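Cytosolic ACYL coenzyme A thioester hydrolase (Mus musculus, PDB 2V1O) hydrolyses fatty acyl-CoA thioesters, preferring palmitoyl-CoA, to free fatty acid and coenzyme A, and is represented here by its N-terminal hotdog domain. Local coordinates at the interface of chains A and B. Residues are numbered along the deposited sequence; one frame, centred on the assembly and turned at random. Chains: chain A/B, Cytosolic ACYL coenzyme A thioester hydrolase.

The interface of chains A and B. Residues chain A 32, 35-36, 39, 42, 45-46; chain B 93-95.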
loop_
_atom_site.group_PDB
_atom_site.type_symbol
_atom_site.label_atom_id
_atom_site.label_comp_id
_atom_site.label_asym_id
_atom_site.label_seq_id
_atom_site.Cartn_x
_atom_site.Cartn_y
_atom_site.Cartn_z
ATOM N N ILE A 32 -15.959 -1.564 -11.894
ATOM C CA ILE A 32 -16.346 -0.224 -12.362
ATOM C C ILE A 32 -17.431 -0.301 -13.437
ATOM O O ILE A 32 -18.471 0.368 -13.341
ATOM C CB ILE A 32 -15.139 0.575 -12.899
ATOM C CG1 ILE A 32 -14.243 1.025 -11.740
ATOM C CG2 ILE A 32 -15.608 1.789 -13.728
ATOM C CD1 ILE A 32 -12.815 1.393 -12.176
ATOM N N THR A 35 -20.898 -1.804 -12.027
ATOM C CA THR A 35 -21.570 -0.861 -11.118
ATOM C C THR A 35 -22.177 0.318 -11.891
ATOM O O THR A 35 -23.342 0.655 -11.686
ATOM C CB THR A 35 -20.623 -0.368 -10.003
ATOM O OG1 THR A 35 -20.264 -1.477 -9.165
ATOM C CG2 THR A 35 -21.287 0.719 -9.157
ATOM N N ARG A 36 -21.403 0.927 -12.795
ATOM C CA ARG A 36 -21.915 2.029 -13.612
ATOM C C ARG A 36 -23.166 1.591 -14.375
ATOM O O ARG A 36 -24.208 2.264 -14.354
ATOM C CB ARG A 36 -20.850 2.510 -14.603
ATOM C CG ARG A 36 -21.298 3.745 -15.395
ATOM C CD ARG A 36 -20.465 3.961 -16.641
ATOM N NE ARG A 36 -19.090 4.355 -16.351
ATOM C CZ ARG A 36 -18.021 3.569 -16.497
ATOM N NH1 ARG A 36 -18.155 2.317 -16.919
ATOM N NH2 ARG A 36 -16.810 4.039 -16.210
ATOM N N ASN A 39 -26.435 1.064 -12.295
ATOM C CA ASN A 39 -27.036 2.332 -11.870
ATOM C C ASN A 39 -27.445 3.263 -13.026
ATOM O O ASN A 39 -27.915 4.390 -12.796
ATOM C CB ASN A 39 -26.074 3.059 -10.923
ATOM C CG ASN A 39 -25.912 2.335 -9.603
ATOM O OD1 ASN A 39 -26.803 2.363 -8.749
ATOM N ND2 ASN A 39 -24.776 1.681 -9.430
ATOM N N ASN A 42 -30.932 4.774 -13.128
ATOM C CA ASN A 42 -31.285 5.357 -11.836
ATOM C C ASN A 42 -32.309 4.538 -11.056
ATOM O O ASN A 42 -33.260 5.077 -10.476
ATOM C CB ASN A 42 -31.713 6.827 -11.982
ATOM C CG ASN A 42 -30.579 7.722 -12.458
ATOM O OD1 ASN A 42 -29.398 7.480 -12.162
ATOM N ND2 ASN A 42 -30.931 8.766 -13.202
ATOM N N ARG A 45 -30.018 2.420 -5.773
ATOM C CA ARG A 45 -28.559 2.547 -5.763
ATOM C C ARG A 45 -27.927 1.239 -5.320
ATOM O O ARG A 45 -28.359 0.615 -4.348
ATOM C CB ARG A 45 -28.085 3.706 -4.875
ATOM C CG ARG A 45 -28.592 5.083 -5.298
ATOM C CD ARG A 45 -28.371 5.374 -6.777
ATOM N NE ARG A 45 -28.472 6.805 -7.067
ATOM C CZ ARG A 45 -28.758 7.322 -8.260
ATOM N NH1 ARG A 45 -28.991 6.533 -9.299
ATOM N NH2 ARG A 45 -28.820 8.641 -8.410
ATOM N N CYS A 46 -26.915 0.820 -6.067
ATOM C CA CYS A 46 -26.325 -0.490 -5.856
ATOM C C CYS A 46 -24.846 -0.513 -6.189
ATOM O O CYS A 46 -24.308 0.424 -6.809
ATOM C CB CYS A 46 -27.065 -1.522 -6.705
ATOM S SG CYS A 46 -26.952 -1.222 -8.476
ATOM N N ILE B 93 -20.276 6.919 -10.580
ATOM C CA ILE B 93 -20.890 5.782 -11.273
ATOM C C ILE B 93 -22.253 5.378 -10.710
ATOM O O ILE B 93 -22.907 4.477 -11.248
ATOM C CB ILE B 93 -19.936 4.565 -11.440
ATOM C CG1 ILE B 93 -19.445 4.033 -10.081
ATOM C CG2 ILE B 93 -18.775 4.927 -12.378
ATOM C CD1 ILE B 93 -18.624 2.745 -10.196
ATOM N N LEU B 94 -22.689 6.034 -9.635
ATOM C CA LEU B 94 -24.066 5.847 -9.179
ATOM C C LEU B 94 -25.001 6.847 -9.851
ATOM O O LEU B 94 -26.065 6.476 -10.337
ATOM C CB LEU B 94 -24.186 5.943 -7.652
ATOM C CG LEU B 94 -23.291 5.096 -6.736
ATOM C CD1 LEU B 94 -23.829 5.160 -5.304
ATOM C CD2 LEU B 94 -23.166 3.653 -7.173
ATOM N N THR B 95 -24.603 8.116 -9.887
ATOM C CA THR B 95 -25.439 9.165 -10.470
ATOM C C THR B 95 -25.203 9.385 -11.972
ATOM O O THR B 95 -26.088 9.881 -12.675
ATOM C CB THR B 95 -25.244 10.514 -9.735
ATOM O OG1 THR B 95 -23.929 11.014 -9.996
ATOM C CG2 THR B 95 -25.442 10.336 -8.236
HETATM O O HOH W 1 -24.487 4.948 -13.641
HETATM O O HOH W 2 -26.930 6.776 -13.028
#
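Residues 93–95 of chain B, a loop between strands 82-91 and 98-112 with phi and psi negative throughout, lie against the C-terminal end of helix 19-38 and the loop leading to strand 46-53 of chain A. The patch is part of a two-fold interface among six N-terminal hotdog domains, which may reflect the native homohexamer; its centre lies about 35 Å from the active-site A:Asn12. B:Ile93 suits the helix surface because its branches diverge: CG1, in the crowded position between backbone N and carbonyl carbon, sends CD1 to within 3.5 Å of the methyl CG2 of A:Thr35, while CG2 packs against the aliphatic base of A:Arg36. B:Leu94 runs alongside A:Asn39; CG, anti to the carbonyl carbon, carries CD2 to the amide ND2 (3.4 Å) and to A:Cys46 O, so the methyl covers their hydrogen bond.

A:Asn39 ND2 donates to the helix-end A:Thr35 O and, nearly straight (173° at H), to A:Cys46 O, while OD1 accepts from A:Cys46 N on a lone pair. These bonds fix the amide's rotation and tie helix end to strand. Two waters bridge the chains, linking A:Arg36 O to B:Ile93 O, and A:Asn39 O and A:Asn42 OD1 to B:Leu94 O. Long A:Arg45, bent at chi2 (-50°), brings NH2 to 3.8 Å from B:Thr95 CG2. Its NH1 donates in the guanidinium plane to A:Asn42 OD1, so B:Leu94 O, 3.1 Å from NH1, lies over the guanidinium face, not hydrogen-bonded but probably attracted electrostatically.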